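Local coordinates for BfpC (Escherichia coli, PDB 3VHJ), which is essential for type IV pilus biogenesis as a membrane protein, represented here by its N-terminal cytoplasmic domain, at residues K3-V8 and S112-D117; A17-W22 and K63-K68; G55-V60 and D104-F109; A77-G82 and S154-K159. The protein carries 1 engineered substitution. All blocks are in the same frame, centred on the assembly; numbering follows the deposited sequence.

The four contacts set one buried site beside three partly buried ones. Interaction 2 is the buried one, a histidine wedged between aliphatic groups and bonded to a backbone carbonyl. Interaction 1, beside it, pairs a leucine with a histidine ring; the two meet where Gly7 reaches Val18 and Ile65. Interaction 3 shares strand 107-113 with interaction 1, at the strand's other end, and borders interaction 2 through neighbouring strands 21-23 and 55-60; there a glutamine amide joins two sheets. Interaction 4, which touches interaction 3 through Phe80, relies on backbone bonding between two loops, buried Ala77 and Ile78 on one meeting exposed Ser154, Leu155 and Ile156 on the other.

Interaction 1: K3-V8 and S112-D117; sequences KNNLGV and SFHSKD
Leu6 lies on the imidazole of His114 like a lid: its CD2 methyl sits above the middle of one ring face, 3.4 Å from the His114 centroid and 13° off the normal, a CH-pi contact. Packing is tight at the rim as well, with Leu6 CG only 3.1 Å from His114 NE2, and the leucine adopts a chi1 of -100°, away from the staggered positions. The second tie is polar. Ser112 OG donates to Leu6 O at 2.6 Å, approaching from above the carbonyl plane. At the ring edge, Asn5 ND2 comes within 3.6 Å of His114 CE1, its amide steeply tilted against the imidazole, while a water accepts from Asn5 N and, weakly, from His114 NE2. Leu6 is presented by two overlapping turns: an Asx turn, in which Leu6 N donates to Asn4 OD1 at 2.9 Å, and a type I beta turn from Asn5 to Val8. An alanine at Leu6 would lose the methyl over the ring and would probably leave His114 less well fixed. On the other side, Ser112 lies near the end of strand 107-113, and Ser115 N-caps helix 116-127 just beyond His114. Gly7 continues the turn inward through backbone hydrogen bonds to Val18 and Ile65.

Interaction 2: A17-W22 and K63-K68; sequences AVNLLW and KNIGHK
Ala17, at the end of strand 14-17, opens the contact by setting its CB 4.0 Å from His67 CD2. The next residue supplies the main bond through its backbone: His67 NE2 donates to Val18 O at 2.7 Å, with an angle of 144° at the hydrogen. The acceptor lies in the plane of the imidazole and the donor in the plane of the carbonyl, so the bond lies in both planes, though these are twisted against each other about it. Asn19 has a positive phi of 64°, which turns the chain and brings its own O to the ring edge, near His67 CE1. Its side chain, with CG anti to the backbone N, crosses Ile65 at about a right angle, ND2 lying 3.4 Å from Ile65 CD1. Leu20 then closes one ring face: its CD2 stands 3.8 Å from the His67 centroid, off centre toward CE1, in a CH-pi contact. Ile65 CG1 lies over the opposite face, also toward the rim, so the ring is held in an aliphatic sandwich. His67 ND1 accepts from Asp62 N, which is consistent with a neutral ring protonated on NE2. An alanine at His67 would remove the bond to Val18 and would probably loosen the loop against the turn.

The 63-68 loop, which leaves strand 55-60, thus rests on the passage from strand 14-17 to strand 21-23. Strand 107-113 flanks that passage, Asn19 OD1 accepting from Ser112 N and Asp110 receiving Leu20 N and Trp22 NE1, while His67 also meets Leu46 of strand 46-52.

Interaction 3: G55-V60 and D104-F109; sequences GEQFAV and DGMVHF
Gln57 OE1 is gripped twice. Val107 N donates to it over 2.8 Å, almost straight at 175°, in the amide plane and on a lone pair; a water donates to the same Gln57 OE1 from 2.6 Å and passes its second hydrogen to Val107 O. The amide's other end is engaged too, since Gln57 NE2 donates to Gly105 O at 3.0 Å, with that oxygen close to the amide plane. One glutamine side chain therefore reads a donor and an acceptor on the same turn of backbone, which fixes the flip of its amide. Its CG occupies the crowded position between backbone N and carbonyl carbon (chi1 67°), and the chain beyond runs extended straight across the gap.

Met106, a selenomethionine here, slides past Gln57 in the opposite direction. Bent at chi2 and chi3, it sets SE 3.9 Å from Gln57 CB and carries CE back to within 3.6 Å of Gly55 O. Val107 CG2 lies 3.6 Å from Gln57 OE1.

Behind the turn, Asp102 OD2 accepts from both Asp104 N and Met106 N, a second shell that shapes the loop. Just past Val107, His108 and Phe109 both face Gly100, a classic beta bulge. The contact joins strand 55-60, inside an antiparallel sheet, to the start of the outermost strand 107-113 of a separate mixed sheet, with Trp22 of strand 21-23 packed against both and helix 31-42 lying against Phe58.

Interaction 4: A77-G82 and S154-K159; sequences AIDFDG and SLIKGK
The Phe80 ring carries the backbone N of Gly82 over the centre of one face, 3.4 Å above the plane, so the chain folds back on its own aromatic residue; the tip of the ring, CZ, points to Gly105. The other flat groups are peptides, and they form the contact proper: a single antiparallel beta bridge in which Ile78 and Leu155 make a non-hydrogen-bonded pair between two loops. Ile156 N donates to Ala77 O, and Asp79 N donates to Ser154 O, each at 2.8 Å and each in the plane of the accepting carbonyl. Ala77 O has a further partner in Leu155 CA, 3.0 Å away in a CA-H...O contact.

Side chains fill in around this bridge. Ile78 CG1 and Leu155 CD2 meet obliquely at 4.1 Å. Close approach is also needed at Gly158, whose CA lies 3.9 Å from Ala77 CA; a side chain there would press on the alanine methyl. Ala77 and Leu155 both touch Tyr16 of strand 14-17, while Ile78 and Phe80 lean on Ile99 and Val101 of strand 96-101. The long loop before strand 162-163 is thereby laid against the segment that leads from helix 74-77 toward strand 85-90.

Toward the surface, Asp79 holds its CG anti to its backbone N (chi1 -163°), crossing Ile156 at about a right angle and setting OD1 3.6 Å from Ile156 CG2.

Interaction 1: K3-V8 and S112-D117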
loop_
_atom_site.group_PDB
_atom_site.type_symbol
_atom_site.label_atom_id
_atom_site.label_comp_id
_atom_site.label_asym_id
_atom_site.label_seq_id
_atom_site.Cartn_x
_atom_site.Cartn_y
_atom_site.Cartn_z
ATOM N N LYS A 3 -18.513 9.751 3.987
ATOM C CA LYS A 3 -17.667 8.886 3.113
ATOM C C LYS A 3 -16.948 9.655 2.007
ATOM O O LYS A 3 -17.533 10.523 1.352
ATOM C CB LYS A 3 -18.516 7.784 2.486
ATOM C CG LYS A 3 -19.023 6.757 3.484
ATOM C CD LYS A 3 -19.722 5.632 2.755
ATOM C CE LYS A 3 -19.946 4.433 3.658
ATOM N NZ LYS A 3 -20.520 3.317 2.858
ATOM N N ASN A 4 -15.669 9.336 1.812
ATOM C CA ASN A 4 -14.861 9.974 0.777
ATOM C C ASN A 4 -14.265 8.886 -0.115
ATOM O O ASN A 4 -14.554 7.703 0.069
ATOM C CB ASN A 4 -13.747 10.835 1.400
ATOM C CG ASN A 4 -12.758 10.028 2.233
ATOM O OD1 ASN A 4 -12.130 9.090 1.748
ATOM N ND2 ASN A 4 -12.606 10.409 3.493
ATOM N N ASN A 5 -13.446 9.272 -1.087
ATOM C CA ASN A 5 -12.861 8.270 -1.970
ATOM C C ASN A 5 -11.342 8.244 -1.908
ATOM O O ASN A 5 -10.672 7.914 -2.886
ATOM C CB ASN A 5 -13.348 8.477 -3.414
ATOM C CG ASN A 5 -12.957 9.830 -3.992
ATOM O OD1 ASN A 5 -13.403 10.199 -5.084
ATOM N ND2 ASN A 5 -12.124 10.570 -3.275
ATOM N N LEU A 6 -10.806 8.574 -0.738
ATOM C CA LEU A 6 -9.361 8.594 -0.521
ATOM C C LEU A 6 -8.719 7.228 -0.723
ATOM O O LEU A 6 -7.525 7.133 -1.007
ATOM C CB LEU A 6 -9.052 9.062 0.902
ATOM C CG LEU A 6 -8.633 10.507 1.159
ATOM C CD1 LEU A 6 -8.663 10.779 2.661
ATOM C CD2 LEU A 6 -7.235 10.746 0.596
ATOM N N GLY A 7 -9.509 6.172 -0.567
ATOM C CA GLY A 7 -8.972 4.832 -0.706
ATOM C C GLY A 7 -8.923 4.236 -2.101
ATOM O O GLY A 7 -8.570 3.065 -2.253
ATOM N N VAL A 8 -9.269 5.010 -3.124
ATOM C CA VAL A 8 -9.242 4.475 -4.481
ATOM C C VAL A 8 -8.367 5.304 -5.409
ATOM O O VAL A 8 -8.645 6.472 -5.666
ATOM C CB VAL A 8 -10.669 4.379 -5.074
ATOM C CG1 VAL A 8 -10.621 3.794 -6.477
ATOM C CG2 VAL A 8 -11.538 3.508 -4.183
ATOM N N SER A 112 -2.542 7.250 1.267
ATOM C CA SER A 112 -3.009 8.117 0.199
ATOM C C SER A 112 -3.347 9.461 0.837
ATOM O O SER A 112 -3.692 9.518 2.018
ATOM C CB SER A 112 -4.249 7.525 -0.476
ATOM O OG SER A 112 -5.327 7.439 0.434
ATOM N N PHE A 113 -3.225 10.536 0.064
ATOM C CA PHE A 113 -3.518 11.880 0.559
ATOM C C PHE A 113 -4.118 12.702 -0.567
ATOM O O PHE A 113 -3.754 12.525 -1.724
ATOM C CB PHE A 113 -2.240 12.603 1.008
ATOM C CG PHE A 113 -1.380 11.810 1.940
ATOM C CD1 PHE A 113 -0.566 10.789 1.460
ATOM C CD2 PHE A 113 -1.383 12.084 3.303
ATOM C CE1 PHE A 113 0.235 10.053 2.328
ATOM C CE2 PHE A 113 -0.587 11.353 4.176
ATOM C CZ PHE A 113 0.221 10.337 3.688
ATOM N N HIS A 114 -5.034 13.603 -0.244
ATOM C CA HIS A 114 -5.592 14.444 -1.294
ATOM C C HIS A 114 -4.677 15.648 -1.477
ATOM O O HIS A 114 -4.739 16.343 -2.492
ATOM C CB HIS A 114 -7.016 14.885 -0.948
ATOM C CG HIS A 114 -8.041 13.817 -1.175
ATOM N ND1 HIS A 114 -8.064 13.045 -2.318
ATOM C CD2 HIS A 114 -9.067 13.382 -0.406
ATOM C CE1 HIS A 114 -9.058 12.178 -2.241
ATOM N NE2 HIS A 114 -9.682 12.362 -1.090
ATOM N N SER A 115 -3.804 15.861 -0.495
ATOM C CA SER A 115 -2.857 16.974 -0.514
ATOM C C SER A 115 -1.412 16.536 -0.714
ATOM O O SER A 115 -0.915 15.653 -0.014
ATOM C CB SER A 115 -2.958 17.767 0.791
ATOM O OG SER A 115 -1.804 18.562 0.988
ATOM N N LYS A 116 -0.741 17.172 -1.669
ATOM C CA LYS A 116 0.650 16.864 -1.963
ATOM C C LYS A 116 1.550 17.237 -0.783
ATOM O O LYS A 116 2.492 16.517 -0.461
ATOM C CB LYS A 116 1.097 17.618 -3.218
ATOM C CG LYS A 116 2.566 17.432 -3.566
ATOM C CD LYS A 116 2.948 18.208 -4.818
ATOM C CE LYS A 116 4.414 18.008 -5.161
ATOM N NZ LYS A 116 4.803 18.714 -6.416
ATOM N N ASP A 117 1.260 18.362 -0.134
ATOM C CA ASP A 117 2.067 18.792 1.004
ATOM C C ASP A 117 2.011 17.782 2.141
ATOM O O ASP A 117 3.032 17.470 2.750
ATOM C CB ASP A 117 1.612 20.165 1.505
ATOM C CG ASP A 117 1.974 21.279 0.542
ATOM O OD1 ASP A 117 3.147 21.326 0.111
ATOM O OD2 ASP A 117 1.093 22.107 0.218
HETATM O O HOH W 1 -13.002 12.329 -1.437
#

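Interaction 2: A17-W22 and K63-K68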
loop_
_atom_site.group_PDB
_atom_site.type_symbol
_atom_site.label_atom_id
_atom_site.label_comp_id
_atom_site.label_asym_id
_atom_site.label_seq_id
_atom_site.Cartn_x
_atom_site.Cartn_y
_atom_site.Cartn_z
ATOM N N ALA A 17 -7.287 -0.195 -4.794
ATOM C CA ALA A 17 -7.594 0.145 -3.419
ATOM C C ALA A 17 -6.258 0.518 -2.788
ATOM O O ALA A 17 -5.303 -0.259 -2.848
ATOM C CB ALA A 17 -8.193 -1.067 -2.701
ATOM N N VAL A 18 -6.181 1.714 -2.208
ATOM C CA VAL A 18 -4.965 2.172 -1.546
ATOM C C VAL A 18 -5.315 2.615 -0.125
ATOM O O VAL A 18 -6.489 2.706 0.234
ATOM C CB VAL A 18 -4.302 3.364 -2.311
ATOM C CG1 VAL A 18 -3.852 2.908 -3.692
ATOM C CG2 VAL A 18 -5.286 4.521 -2.443
ATOM N N ASN A 19 -4.293 2.888 0.680
ATOM C CA ASN A 19 -4.486 3.310 2.064
ATOM C C ASN A 19 -5.149 2.220 2.896
ATOM O O ASN A 19 -6.028 2.491 3.713
ATOM C CB ASN A 19 -5.334 4.581 2.140
ATOM C CG ASN A 19 -5.178 5.299 3.465
ATOM O OD1 ASN A 19 -4.164 5.944 3.714
ATOM N ND2 ASN A 19 -6.180 5.181 4.327
ATOM N N LEU A 20 -4.733 0.980 2.677
ATOM C CA LEU A 20 -5.268 -0.143 3.436
ATOM C C LEU A 20 -4.417 -0.317 4.688
ATOM O O LEU A 20 -3.305 0.197 4.764
ATOM C CB LEU A 20 -5.200 -1.422 2.603
ATOM C CG LEU A 20 -6.066 -1.453 1.342
ATOM C CD1 LEU A 20 -5.441 -2.378 0.327
ATOM C CD2 LEU A 20 -7.470 -1.905 1.698
ATOM N N LEU A 21 -4.949 -1.023 5.678
ATOM C CA LEU A 21 -4.202 -1.288 6.900
ATOM C C LEU A 21 -3.548 -2.644 6.695
ATOM O O LEU A 21 -4.236 -3.657 6.643
ATOM C CB LEU A 21 -5.139 -1.361 8.105
ATOM C CG LEU A 21 -4.502 -1.712 9.456
ATOM C CD1 LEU A 21 -3.479 -0.652 9.839
ATOM C CD2 LEU A 21 -5.589 -1.803 10.516
ATOM N N TRP A 22 -2.223 -2.659 6.580
ATOM C CA TRP A 22 -1.495 -3.895 6.356
ATOM C C TRP A 22 -0.877 -4.456 7.618
ATOM O O TRP A 22 -0.420 -3.715 8.485
ATOM C CB TRP A 22 -0.386 -3.688 5.322
ATOM C CG TRP A 22 -0.889 -3.376 3.948
ATOM C CD1 TRP A 22 -1.255 -2.152 3.462
ATOM C CD2 TRP A 22 -1.102 -4.308 2.890
ATOM N NE1 TRP A 22 -1.683 -2.266 2.163
ATOM C CE2 TRP A 22 -1.597 -3.582 1.785
ATOM C CE3 TRP A 22 -0.920 -5.693 2.765
ATOM C CZ2 TRP A 22 -1.918 -4.193 0.569
ATOM C CZ3 TRP A 22 -1.238 -6.301 1.559
ATOM C CH2 TRP A 22 -1.732 -5.550 0.475
ATOM N N LYS A 63 -14.366 0.925 4.405
ATOM C CA LYS A 63 -15.464 1.363 3.553
ATOM C C LYS A 63 -15.715 2.867 3.613
ATOM O O LYS A 63 -16.296 3.432 2.692
ATOM C CB LYS A 63 -16.754 0.631 3.928
ATOM C CG LYS A 63 -16.727 -0.862 3.645
ATOM C CD LYS A 63 -18.081 -1.490 3.932
ATOM C CE LYS A 63 -18.078 -2.983 3.660
ATOM N NZ LYS A 63 -19.444 -3.547 3.860
ATOM N N ASN A 64 -15.289 3.516 4.690
ATOM C CA ASN A 64 -15.518 4.951 4.815
ATOM C C ASN A 64 -14.715 5.788 3.833
ATOM O O ASN A 64 -15.046 6.950 3.596
ATOM C CB ASN A 64 -15.246 5.422 6.243
ATOM C CG ASN A 64 -16.297 4.933 7.222
ATOM O OD1 ASN A 64 -17.469 4.797 6.872
ATOM N ND2 ASN A 64 -15.886 4.681 8.457
ATOM N N ILE A 65 -13.661 5.211 3.263
ATOM C CA ILE A 65 -12.868 5.944 2.294
ATOM C C ILE A 65 -13.011 5.345 0.893
ATOM O O ILE A 65 -12.148 5.522 0.039
ATOM C CB ILE A 65 -11.367 6.034 2.707
ATOM C CG1 ILE A 65 -10.721 4.649 2.722
ATOM C CG2 ILE A 65 -11.250 6.672 4.100
ATOM C CD1 ILE A 65 -9.230 4.697 3.013
ATOM N N GLY A 66 -14.113 4.626 0.671
ATOM C CA GLY A 66 -14.387 4.073 -0.644
ATOM C C GLY A 66 -14.043 2.629 -0.946
ATOM O O GLY A 66 -14.319 2.155 -2.047
ATOM N N HIS A 67 -13.446 1.923 0.005
ATOM C CA HIS A 67 -13.087 0.525 -0.232
ATOM C C HIS A 67 -14.325 -0.340 -0.405
ATOM O O HIS A 67 -15.313 -0.162 0.290
ATOM C CB HIS A 67 -12.221 0.007 0.915
ATOM C CG HIS A 67 -10.853 0.617 0.941
ATOM N ND1 HIS A 67 -10.079 0.666 2.079
ATOM C CD2 HIS A 67 -10.116 1.184 -0.042
ATOM C CE1 HIS A 67 -8.923 1.240 1.796
ATOM N NE2 HIS A 67 -8.918 1.562 0.515
ATOM N N LYS A 68 -14.262 -1.273 -1.349
ATOM C CA LYS A 68 -15.384 -2.161 -1.628
ATOM C C LYS A 68 -14.859 -3.506 -2.111
ATOM O O LYS A 68 -13.755 -3.594 -2.648
ATOM C CB LYS A 68 -16.289 -1.561 -2.711
ATOM C CG LYS A 68 -17.162 -0.394 -2.256
ATOM C CD LYS A 68 -17.832 0.305 -3.445
ATOM C CE LYS A 68 -18.710 -0.637 -4.267
ATOM N NZ LYS A 68 -19.941 -1.060 -3.544
#

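Interaction 3: G55-V60 and D104-F109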
loop_
_atom_site.group_PDB
_atom_site.type_symbol
_atom_site.label_atom_id
_atom_site.label_comp_id
_atom_site.label_asym_id
_atom_site.label_seq_id
_atom_site.Cartn_x
_atom_site.Cartn_y
_atom_site.Cartn_z
ATOM N N GLY A 55 6.815 -15.175 3.661
ATOM C CA GLY A 55 5.623 -15.354 4.468
ATOM C C GLY A 55 4.414 -14.592 3.963
ATOM O O GLY A 55 4.450 -13.949 2.913
ATOM N N GLU A 56 3.333 -14.652 4.726
ATOM C CA GLU A 56 2.110 -13.981 4.332
ATOM C C GLU A 56 1.809 -12.712 5.106
ATOM O O GLU A 56 2.420 -12.427 6.132
ATOM C CB GLU A 56 0.938 -14.948 4.459
ATOM C CG GLU A 56 1.043 -16.119 3.514
ATOM C CD GLU A 56 -0.170 -17.003 3.575
ATOM O OE1 GLU A 56 -0.178 -17.948 4.395
ATOM O OE2 GLU A 56 -1.120 -16.737 2.810
ATOM N N GLN A 57 0.858 -11.950 4.580
ATOM C CA GLN A 57 0.427 -10.712 5.198
ATOM C C GLN A 57 -0.986 -10.425 4.710
ATOM O O GLN A 57 -1.495 -11.084 3.800
ATOM C CB GLN A 57 1.377 -9.566 4.837
ATOM C CG GLN A 57 1.364 -9.153 3.377
ATOM C CD GLN A 57 2.484 -8.185 3.049
ATOM O OE1 GLN A 57 2.629 -7.148 3.692
ATOM N NE2 GLN A 57 3.284 -8.523 2.045
ATOM N N PHE A 58 -1.627 -9.439 5.314
ATOM C CA PHE A 58 -2.993 -9.127 4.942
ATOM C C PHE A 58 -3.273 -7.635 4.943
ATOM O O PHE A 58 -2.546 -6.849 5.549
ATOM C CB PHE A 58 -3.932 -9.823 5.921
ATOM C CG PHE A 58 -3.574 -9.579 7.357
ATOM C CD1 PHE A 58 -3.945 -8.397 7.990
ATOM C CD2 PHE A 58 -2.817 -10.512 8.062
ATOM C CE1 PHE A 58 -3.565 -8.147 9.311
ATOM C CE2 PHE A 58 -2.431 -10.275 9.378
ATOM C CZ PHE A 58 -2.806 -9.089 10.005
ATOM N N ALA A 59 -4.337 -7.260 4.248
ATOM C CA ALA A 59 -4.755 -5.872 4.176
ATOM C C ALA A 59 -6.198 -5.795 4.661
ATOM O O ALA A 59 -7.006 -6.673 4.363
ATOM C CB ALA A 59 -4.655 -5.367 2.740
ATOM N N VAL A 60 -6.515 -4.759 5.426
ATOM C CA VAL A 60 -7.878 -4.568 5.910
ATOM C C VAL A 60 -8.385 -3.261 5.308
ATOM O O VAL A 60 -7.728 -2.227 5.423
ATOM C CB VAL A 60 -7.929 -4.504 7.455
ATOM C CG1 VAL A 60 -9.306 -4.043 7.922
ATOM C CG2 VAL A 60 -7.649 -5.892 8.027
ATOM N N ASP A 104 11.752 -8.092 2.942
ATOM C CA ASP A 104 11.044 -9.372 2.988
ATOM C C ASP A 104 9.736 -9.328 2.206
ATOM O O ASP A 104 8.971 -10.293 2.203
ATOM C CB ASP A 104 10.749 -9.777 4.435
ATOM C CG ASP A 104 12.005 -10.085 5.225
ATOM O OD1 ASP A 104 12.856 -10.840 4.711
ATOM O OD2 ASP A 104 12.136 -9.581 6.364
ATOM N N GLY A 105 9.478 -8.201 1.551
ATOM C CA GLY A 105 8.260 -8.072 0.775
ATOM C C GLY A 105 7.053 -7.656 1.599
ATOM O O GLY A 105 5.936 -7.646 1.095
HETATM N N MSE A 106 7.271 -7.314 2.864
HETATM C CA MSE A 106 6.169 -6.893 3.721
HETATM C C MSE A 106 5.848 -5.424 3.497
HETATM O O MSE A 106 6.745 -4.583 3.428
HETATM C CB MSE A 106 6.513 -7.117 5.198
HETATM C CG MSE A 106 6.759 -8.578 5.586
HETATM SE SE MSE A 106 5.238 -9.732 5.406
HETATM C CE MSE A 106 5.747 -10.720 3.831
ATOM N N VAL A 107 4.561 -5.122 3.377
ATOM C CA VAL A 107 4.137 -3.754 3.175
ATOM C C VAL A 107 4.296 -2.975 4.474
ATOM O O VAL A 107 3.698 -3.323 5.497
ATOM C CB VAL A 107 2.660 -3.691 2.710
ATOM C CG1 VAL A 107 2.212 -2.243 2.591
ATOM C CG2 VAL A 107 2.507 -4.400 1.369
ATOM N N HIS A 108 5.124 -1.935 4.436
ATOM C CA HIS A 108 5.339 -1.090 5.607
ATOM C C HIS A 108 4.471 0.155 5.519
ATOM O O HIS A 108 3.964 0.640 6.530
ATOM C CB HIS A 108 6.803 -0.659 5.725
ATOM C CG HIS A 108 7.696 -1.694 6.332
ATOM N ND1 HIS A 108 8.864 -1.373 6.990
ATOM C CD2 HIS A 108 7.603 -3.046 6.368
ATOM C CE1 HIS A 108 9.452 -2.482 7.406
ATOM N NE2 HIS A 108 8.708 -3.510 7.041
ATOM N N PHE A 109 4.313 0.675 4.306
ATOM C CA PHE A 109 3.509 1.869 4.094
ATOM C C PHE A 109 2.598 1.775 2.880
ATOM O O PHE A 109 2.997 1.301 1.814
ATOM C CB PHE A 109 4.413 3.099 3.929
ATOM C CG PHE A 109 5.264 3.392 5.128
ATOM C CD1 PHE A 109 4.696 3.908 6.289
ATOM C CD2 PHE A 109 6.638 3.145 5.100
ATOM C CE1 PHE A 109 5.481 4.176 7.411
ATOM C CE2 PHE A 109 7.432 3.408 6.213
ATOM C CZ PHE A 109 6.851 3.926 7.373
HETATM O O HOH W 2 2.387 -5.986 5.980
#

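Interaction 4: A77-G82 and S154-K159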
loop_
_atom_site.group_PDB
_atom_site.type_symbol
_atom_site.label_atom_id
_atom_site.label_comp_id
_atom_site.label_asym_id
_atom_site.label_seq_id
_atom_site.Cartn_x
_atom_site.Cartn_y
_atom_site.Cartn_z
ATOM N N ALA A 77 -0.447 -5.654 -6.246
ATOM C CA ALA A 77 -0.189 -5.640 -7.681
ATOM C C ALA A 77 1.221 -5.210 -8.064
ATOM O O ALA A 77 1.632 -5.402 -9.208
ATOM C CB ALA A 77 -1.210 -4.740 -8.386
ATOM N N ILE A 78 1.957 -4.624 -7.122
ATOM C CA ILE A 78 3.322 -4.191 -7.401
ATOM C C ILE A 78 4.247 -5.374 -7.186
ATOM O O ILE A 78 4.318 -5.937 -6.091
ATOM C CB ILE A 78 3.747 -3.019 -6.490
ATOM C CG1 ILE A 78 2.862 -1.802 -6.776
ATOM C CG2 ILE A 78 5.218 -2.662 -6.742
ATOM C CD1 ILE A 78 3.206 -0.568 -5.949
ATOM N N ASP A 79 4.947 -5.759 -8.244
ATOM C CA ASP A 79 5.847 -6.897 -8.184
ATOM C C ASP A 79 6.932 -6.713 -7.142
ATOM O O ASP A 79 7.387 -5.596 -6.889
ATOM C CB ASP A 79 6.485 -7.130 -9.561
ATOM C CG ASP A 79 7.100 -8.517 -9.700
ATOM O OD1 ASP A 79 6.864 -9.381 -8.826
ATOM O OD2 ASP A 79 7.811 -8.746 -10.702
ATOM N N PHE A 80 7.316 -7.816 -6.512
ATOM C CA PHE A 80 8.389 -7.797 -5.532
ATOM C C PHE A 80 9.468 -8.711 -6.104
ATOM O O PHE A 80 9.198 -9.872 -6.396
ATOM C CB PHE A 80 7.933 -8.347 -4.182
ATOM C CG PHE A 80 9.033 -8.394 -3.165
ATOM C CD1 PHE A 80 9.615 -7.215 -2.699
ATOM C CD2 PHE A 80 9.537 -9.610 -2.719
ATOM C CE1 PHE A 80 10.686 -7.251 -1.809
ATOM C CE2 PHE A 80 10.609 -9.653 -1.828
ATOM C CZ PHE A 80 11.183 -8.471 -1.376
ATOM N N ASP A 81 10.681 -8.192 -6.271
ATOM C CA ASP A 81 11.764 -8.992 -6.837
ATOM C C ASP A 81 12.902 -9.257 -5.867
ATOM O O ASP A 81 13.985 -9.681 -6.274
ATOM C CB ASP A 81 12.313 -8.310 -8.092
ATOM C CG ASP A 81 13.047 -7.015 -7.786
ATOM O OD1 ASP A 81 13.225 -6.210 -8.722
ATOM O OD2 ASP A 81 13.456 -6.799 -6.625
ATOM N N GLY A 82 12.663 -9.007 -4.585
ATOM C CA GLY A 82 13.701 -9.230 -3.596
ATOM C C GLY A 82 14.318 -7.934 -3.102
ATOM O O GLY A 82 15.024 -7.919 -2.094
ATOM N N SER A 154 7.015 -2.368 -12.079
ATOM C CA SER A 154 6.578 -3.668 -12.582
ATOM C C SER A 154 5.404 -4.208 -11.766
ATOM O O SER A 154 5.463 -4.269 -10.536
ATOM C CB SER A 154 7.734 -4.675 -12.542
ATOM O OG SER A 154 8.805 -4.260 -13.373
ATOM N N LEU A 155 4.346 -4.611 -12.462
ATOM C CA LEU A 155 3.156 -5.136 -11.803
ATOM C C LEU A 155 2.918 -6.615 -12.076
ATOM O O LEU A 155 3.557 -7.228 -12.934
ATOM C CB LEU A 155 1.917 -4.360 -12.254
ATOM C CG LEU A 155 1.970 -2.833 -12.219
ATOM C CD1 LEU A 155 0.605 -2.286 -12.605
ATOM C CD2 LEU A 155 2.359 -2.349 -10.832
ATOM N N ILE A 156 1.987 -7.178 -11.316
ATOM C CA ILE A 156 1.589 -8.568 -11.454
ATOM C C ILE A 156 0.095 -8.534 -11.182
ATOM O O ILE A 156 -0.447 -7.478 -10.843
ATOM C CB ILE A 156 2.282 -9.488 -10.411
ATOM C CG1 ILE A 156 2.078 -8.941 -8.998
ATOM C CG2 ILE A 156 3.762 -9.615 -10.729
ATOM C CD1 ILE A 156 2.626 -9.842 -7.911
ATOM N N LYS A 157 -0.578 -9.665 -11.341
ATOM C CA LYS A 157 -2.006 -9.695 -11.075
ATOM C C LYS A 157 -2.167 -9.495 -9.574
ATOM O O LYS A 157 -1.619 -10.258 -8.774
ATOM C CB LYS A 157 -2.611 -11.035 -11.498
ATOM C CG LYS A 157 -4.129 -11.089 -11.366
ATOM C CD LYS A 157 -4.676 -12.414 -11.875
ATOM C CE LYS A 157 -6.188 -12.484 -11.728
ATOM N NZ LYS A 157 -6.874 -11.389 -12.472
ATOM N N GLY A 158 -2.897 -8.454 -9.192
ATOM C CA GLY A 158 -3.095 -8.183 -7.782
ATOM C C GLY A 158 -4.176 -9.049 -7.167
ATOM O O GLY A 158 -4.795 -9.867 -7.848
ATOM N N LYS A 159 -4.395 -8.870 -5.870
ATOM C CA LYS A 159 -5.409 -9.619 -5.145
ATOM C C LYS A 159 -6.534 -8.642 -4.824
ATOM O O LYS A 159 -6.285 -7.497 -4.441
ATOM C CB LYS A 159 -4.829 -10.190 -3.849
ATOM C CG LYS A 159 -3.620 -11.107 -4.035
ATOM C CD LYS A 159 -3.991 -12.404 -4.742
ATOM C CE LYS A 159 -4.968 -13.239 -3.914
ATOM N NZ LYS A 159 -4.393 -13.638 -2.596
#